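Vacuolar protein sorting protein 36 (Saccharomyces cerevisiae, PDB 2CAY) is an ESCRT-II subunit of multivesicular-body sorting whose N-terminal split PH (GLUE) domain probably binds membrane lipids and links the complex to membranes. Local coordinates at residues Y64-D67 and Q72-L75; E10-V15 and V38-G43. All coordinates share one frame; numbering follows the deposited sequence.

Interaction 1. Residues Y64-D67 and Q72-L75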
loop_
_atom_site.group_PDB
_atom_site.type_symbol
_atom_site.label_atom_id
_atom_site.label_comp_id
_atom_site.label_asym_id
_atom_site.label_seq_id
_atom_site.Cartn_x
_atom_site.Cartn_y
_atom_site.Cartn_z
ATOM N N TYR A 64 25.885 -1.755 0.360
ATOM C CA TYR A 64 25.625 -2.812 1.336
ATOM C C TYR A 64 26.939 -3.432 1.795
ATOM O O TYR A 64 27.688 -3.960 0.955
ATOM C CB TYR A 64 24.691 -3.869 0.721
ATOM C CG TYR A 64 24.566 -5.141 1.529
ATOM C CD1 TYR A 64 23.565 -5.286 2.518
ATOM C CD2 TYR A 64 25.457 -6.199 1.324
ATOM C CE1 TYR A 64 23.476 -6.447 3.269
ATOM C CE2 TYR A 64 25.372 -7.364 2.075
ATOM C CZ TYR A 64 24.379 -7.473 3.037
ATOM O OH TYR A 64 24.301 -8.621 3.770
ATOM N N ILE A 65 27.198 -3.385 3.109
ATOM C CA ILE A 65 28.409 -4.003 3.709
ATOM C C ILE A 65 28.016 -5.265 4.477
ATOM O O ILE A 65 27.391 -5.189 5.558
ATOM C CB ILE A 65 29.189 -3.026 4.658
ATOM C CG1 ILE A 65 29.563 -1.714 3.950
ATOM C CG2 ILE A 65 30.419 -3.728 5.268
ATOM C CD1 ILE A 65 30.390 -1.878 2.648
ATOM N N ASP A 66 28.364 -6.423 3.917
ATOM C CA ASP A 66 28.021 -7.700 4.524
ATOM C C ASP A 66 28.598 -7.874 5.933
ATOM O O ASP A 66 29.780 -7.612 6.151
ATOM C CB ASP A 66 28.451 -8.855 3.601
ATOM C CG ASP A 66 27.803 -10.160 3.990
ATOM O OD1 ASP A 66 26.540 -10.238 3.995
ATOM O OD2 ASP A 66 28.562 -11.100 4.334
ATOM N N ASP A 67 27.779 -8.298 6.896
ATOM C CA ASP A 67 28.272 -8.458 8.262
ATOM C C ASP A 67 29.306 -9.591 8.337
ATOM O O ASP A 67 30.351 -9.415 8.953
ATOM C CB ASP A 67 27.143 -8.731 9.255
ATOM C CG ASP A 67 26.400 -7.450 9.693
ATOM O OD1 ASP A 67 26.820 -6.303 9.364
ATOM O OD2 ASP A 67 25.383 -7.604 10.401
ATOM N N GLN A 72 34.302 -9.561 0.828
ATOM C CA GLN A 72 33.892 -10.417 -0.288
ATOM C C GLN A 72 32.483 -10.113 -0.806
ATOM O O GLN A 72 32.236 -10.100 -2.016
ATOM C CB GLN A 72 33.879 -11.881 0.150
ATOM C CG GLN A 72 35.234 -12.511 0.340
ATOM C CD GLN A 72 35.093 -13.955 0.759
ATOM O OE1 GLN A 72 34.618 -14.790 -0.018
ATOM N NE2 GLN A 72 35.480 -14.259 1.997
ATOM N N ASN A 73 31.556 -9.914 0.127
ATOM C CA ASN A 73 30.122 -9.912 -0.199
ATOM C C ASN A 73 29.424 -8.539 -0.127
ATOM O O ASN A 73 28.197 -8.440 -0.155
ATOM C CB ASN A 73 29.410 -10.974 0.638
ATOM C CG ASN A 73 29.875 -12.409 0.291
ATOM O OD1 ASN A 73 30.633 -12.606 -0.660
ATOM N ND2 ASN A 73 29.421 -13.395 1.057
ATOM N N SER A 74 30.215 -7.485 -0.097
ATOM C CA SER A 74 29.689 -6.115 -0.155
ATOM C C SER A 74 29.373 -5.640 -1.582
ATOM O O SER A 74 30.046 -6.038 -2.568
ATOM C CB SER A 74 30.646 -5.156 0.567
ATOM O OG SER A 74 30.801 -5.587 1.911
ATOM N N LEU A 75 28.338 -4.810 -1.694
ATOM C CA LEU A 75 27.784 -4.391 -2.996
ATOM C C LEU A 75 27.418 -2.921 -3.031
ATOM O O LEU A 75 27.087 -2.333 -1.991
ATOM C CB LEU A 75 26.534 -5.218 -3.345
ATOM C CG LEU A 75 26.670 -6.723 -3.605
ATOM C CD1 LEU A 75 25.284 -7.359 -3.646
ATOM C CD2 LEU A 75 27.470 -6.968 -4.915
#
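Tyr-64 and Leu-75 face each other as an antiparallel hydrogen-bonded pair, their CA atoms 5.1 Å apart. Two backbone bonds define it: Tyr-64 N gives its hydrogen to Leu-75 O at 2.7 Å, and Leu-75 N returns one to Tyr-64 O at 2.9 Å with an N-H...O angle of 161°. Strands 61-66 and 75-78 are joined here at the end next to their connection, residues 67-74.

One step on, the ladder gives way to a side chain. The backbone N of Asp-66 donates to Ser-74 OG at 3.3 Å, a long bond bent to 146°. With OG placed beside its own backbone N (chi1 -58°), the hydroxyl reaches towards strand 61-66 and also hydrogen-bonds Pro-70 O within the connection. Asp-66 is held as well: its OD1 accepts from Tyr-64 OH at 2.8 Å through the anti lone pair, while OD2 takes the backbone N of Lys-69.

The remaining contacts are van der Waals. Asn-73 O lies in the plane of the Tyr-64 ring, at its CD2-CE2 edge, 3.8 Å from CE2. Asp-66 and Asn-73 run side by side in the same direction, touching through their CB atoms at 3.8 Å. On Ile-65, CD1 meets CB and OG of Ser-74.

The contact closes the connection between two adjacent antiparallel strands of one sheet of the PH-type fold. Inside the turn, the buried serine hydroxyl and aspartate carboxylate are satisfied by backbone groups and, for one carboxylate oxygen, by the Tyr-64 hydroxyl, which probably restrains how the chain reverses.

Interaction 2. Residues E10-V15 and V38-G43. With SO4 (sulfate ion), chain C.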
loop_
_atom_site.group_PDB
_atom_site.type_symbol
_atom_site.label_atom_id
_atom_site.label_comp_id
_atom_site.label_asym_id
_atom_site.label_seq_id
_atom_site.Cartn_x
_atom_site.Cartn_y
_atom_site.Cartn_z
ATOM N N GLU A 10 23.563 -7.131 -12.648
ATOM C CA GLU A 10 23.493 -6.161 -13.742
ATOM C C GLU A 10 23.496 -4.754 -13.152
ATOM O O GLU A 10 24.058 -3.821 -13.730
ATOM C CB GLU A 10 22.232 -6.377 -14.575
ATOM C CG GLU A 10 22.054 -5.371 -15.723
ATOM C CD GLU A 10 20.665 -5.410 -16.359
ATOM O OE1 GLU A 10 20.040 -6.505 -16.426
ATOM O OE2 GLU A 10 20.197 -4.333 -16.802
ATOM N N TYR A 11 22.886 -4.625 -11.976
ATOM C CA TYR A 11 22.671 -3.337 -11.337
ATOM C C TYR A 11 23.651 -3.089 -10.171
ATOM O O TYR A 11 24.044 -1.958 -9.922
ATOM C CB TYR A 11 21.219 -3.261 -10.849
ATOM C CG TYR A 11 20.189 -3.690 -11.892
ATOM C CD1 TYR A 11 19.724 -2.784 -12.864
ATOM C CD2 TYR A 11 19.680 -5.005 -11.910
ATOM C CE1 TYR A 11 18.760 -3.175 -13.836
ATOM C CE2 TYR A 11 18.721 -5.410 -12.881
ATOM C CZ TYR A 11 18.264 -4.490 -13.839
ATOM O OH TYR A 11 17.315 -4.885 -14.790
ATOM N N TRP A 12 24.025 -4.145 -9.459
ATOM C CA TRP A 12 24.917 -4.027 -8.322
ATOM C C TRP A 12 26.384 -4.163 -8.782
ATOM O O TRP A 12 26.671 -4.848 -9.772
ATOM C CB TRP A 12 24.597 -5.096 -7.281
ATOM C CG TRP A 12 23.300 -4.923 -6.423
ATOM C CD1 TRP A 12 22.098 -5.576 -6.612
ATOM C CD2 TRP A 12 23.130 -4.127 -5.225
ATOM N NE1 TRP A 12 21.202 -5.215 -5.637
ATOM C CE2 TRP A 12 21.796 -4.327 -4.775
ATOM C CE3 TRP A 12 23.958 -3.259 -4.510
ATOM C CZ2 TRP A 12 21.277 -3.687 -3.638
ATOM C CZ3 TRP A 12 23.440 -2.609 -3.368
ATOM C CH2 TRP A 12 22.109 -2.839 -2.942
ATOM N N HIS A 13 27.300 -3.493 -8.092
ATOM C CA HIS A 13 28.737 -3.664 -8.372
ATOM C C HIS A 13 29.492 -4.039 -7.090
ATOM O O HIS A 13 29.031 -3.782 -5.963
ATOM C CB HIS A 13 29.350 -2.434 -9.084
ATOM C CG HIS A 13 29.174 -1.144 -8.338
ATOM N ND1 HIS A 13 29.870 -0.843 -7.181
ATOM C CD2 HIS A 13 28.355 -0.089 -8.563
ATOM C CE1 HIS A 13 29.484 0.339 -6.725
ATOM N NE2 HIS A 13 28.578 0.823 -7.550
ATOM N N TYR A 14 30.660 -4.659 -7.253
ATOM C CA TYR A 14 31.458 -5.059 -6.099
ATOM C C TYR A 14 32.008 -3.792 -5.414
ATOM O O TYR A 14 32.351 -2.805 -6.090
ATOM C CB TYR A 14 32.580 -6.003 -6.571
ATOM C CG TYR A 14 33.592 -6.345 -5.516
ATOM C CD1 TYR A 14 33.316 -7.279 -4.519
ATOM C CD2 TYR A 14 34.834 -5.701 -5.502
ATOM C CE1 TYR A 14 34.278 -7.577 -3.535
ATOM C CE2 TYR A 14 35.778 -5.984 -4.531
ATOM C CZ TYR A 14 35.501 -6.908 -3.562
ATOM O OH TYR A 14 36.477 -7.162 -2.627
ATOM N N VAL A 15 32.040 -3.812 -4.084
ATOM C CA VAL A 15 32.583 -2.699 -3.272
ATOM C C VAL A 15 33.696 -3.252 -2.355
ATOM O O VAL A 15 33.497 -4.247 -1.668
ATOM C CB VAL A 15 31.468 -1.995 -2.398
ATOM C CG1 VAL A 15 32.094 -1.065 -1.347
ATOM C CG2 VAL A 15 30.538 -1.184 -3.279
ATOM N N VAL A 38 20.317 -4.837 7.729
ATOM C CA VAL A 38 19.498 -4.727 6.519
ATOM C C VAL A 38 19.773 -5.961 5.663
ATOM O O VAL A 38 20.923 -6.472 5.641
ATOM C CB VAL A 38 19.828 -3.410 5.774
ATOM C CG1 VAL A 38 19.183 -3.366 4.388
ATOM C CG2 VAL A 38 19.395 -2.206 6.628
ATOM N N GLY A 39 18.713 -6.474 5.027
ATOM C CA GLY A 39 18.814 -7.560 4.053
ATOM C C GLY A 39 18.398 -7.043 2.689
ATOM O O GLY A 39 17.639 -6.045 2.580
ATOM N N LEU A 40 18.875 -7.713 1.640
ATOM C CA LEU A 40 18.617 -7.279 0.261
ATOM C C LEU A 40 17.621 -8.180 -0.426
ATOM O O LEU A 40 17.582 -9.388 -0.136
ATOM C CB LEU A 40 19.921 -7.242 -0.549
ATOM C CG LEU A 40 21.072 -6.369 -0.042
ATOM C CD1 LEU A 40 22.264 -6.410 -1.062
ATOM C CD2 LEU A 40 20.622 -4.893 0.234
ATOM N N TYR A 41 16.816 -7.584 -1.303
ATOM C CA TYR A 41 15.910 -8.297 -2.210
ATOM C C TYR A 41 16.217 -7.903 -3.636
ATOM O O TYR A 41 16.577 -6.747 -3.935
ATOM C CB TYR A 41 14.446 -7.924 -1.932
ATOM C CG TYR A 41 13.878 -8.624 -0.740
ATOM C CD1 TYR A 41 12.921 -9.650 -0.909
ATOM C CD2 TYR A 41 14.269 -8.269 0.571
ATOM C CE1 TYR A 41 12.384 -10.314 0.195
ATOM C CE2 TYR A 41 13.726 -8.933 1.682
ATOM C CZ TYR A 41 12.788 -9.948 1.476
ATOM O OH TYR A 41 12.244 -10.596 2.557
ATOM N N HIS A 42 16.097 -8.873 -4.527
ATOM C CA HIS A 42 16.109 -8.554 -5.937
ATOM C C HIS A 42 14.730 -8.944 -6.453
ATOM O O HIS A 42 14.378 -10.129 -6.446
ATOM C CB HIS A 42 17.199 -9.296 -6.705
ATOM C CG HIS A 42 17.338 -8.799 -8.115
ATOM N ND1 HIS A 42 17.703 -7.494 -8.411
ATOM C CD2 HIS A 42 17.082 -9.399 -9.304
ATOM C CE1 HIS A 42 17.684 -7.323 -9.721
ATOM N NE2 HIS A 42 17.308 -8.461 -10.285
ATOM N N GLY A 43 13.962 -7.949 -6.889
ATOM C CA GLY A 43 12.523 -8.107 -7.091
ATOM C C GLY A 43 11.879 -8.568 -5.800
ATOM O O GLY A 43 12.201 -8.056 -4.719
HETATM S S SO4 C . 11.484 -9.388 5.864
HETATM O O1 SO4 C . 12.512 -9.222 4.853
HETATM O O2 SO4 C . 12.052 -9.251 7.206
HETATM O O3 SO4 C . 10.960 -10.758 5.717
HETATM O O4 SO4 C . 10.442 -8.401 5.767
#
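The backbones of Tyr-11 and His-42 stay well apart, CA to CA 10.0 Å at their closest pairing, so residues 10-15 and 38-43 meet through side chains alone. Trp-12 and Leu-40 form the buried half. Leu-40 CD1 sits over one face of the indole, 4.2 Å from the centroid of the six-membered ring and 24° off its normal, a CH-pi contact; CD2 reaches the same CZ2-CH2 side. An alanine in place of Trp-12 would probably leave the Leu-40 methyls without the aromatic face they lie on and open a gap between the two sheets.

Nearer the surface, the Tyr-11 and His-42 rings meet rim to rim, centroids 5.9 Å apart and planes at 35°. His-42 swings its ring across with CG anti to the backbone N (chi1 -171°), bringing CE1 to 3.8 Å from Tyr-11 CD2. Glu-110 ties the pair together, taking hydrogen bonds from Tyr-11 OH and His-42 NE2 on separate carboxylate oxygens.

Tyr-41 points away, its OH bonded to sulfate O1 at 2.7 Å. Between the two sheets of this PH-type fold, Trp-12 also packs on Leu-77 of strand 75-78 and Val-112 of strand 112-116, while Leu-40 reaches Leu-114 of strand 112-116.

Interactions 1 and 2 have centres about 9 Å apart and share one hydrophobic core. Leu-75, paired with Tyr-64 in interaction 1, sets its CB 3.4 Å from CE3 of Trp-12 in interaction 2, and Tyr-64 CE1 comes to 3.5 Å from Val-38 O. Leu-40 of interaction 2, besides lying on Trp-12, touches Tyr-64 and Leu-75. Interaction 1 joins neighbouring strands within one sheet, whereas 10-15 with 38-43 bridges that sheet to the other. The sulfate, probably from the crystallisation liquor, is held beyond Tyr-41 with Ser-95, Arg-97, Ser-115 and Arg-117, a cluster consistent with a place that can hold an anion, though no natural ligand is identified there.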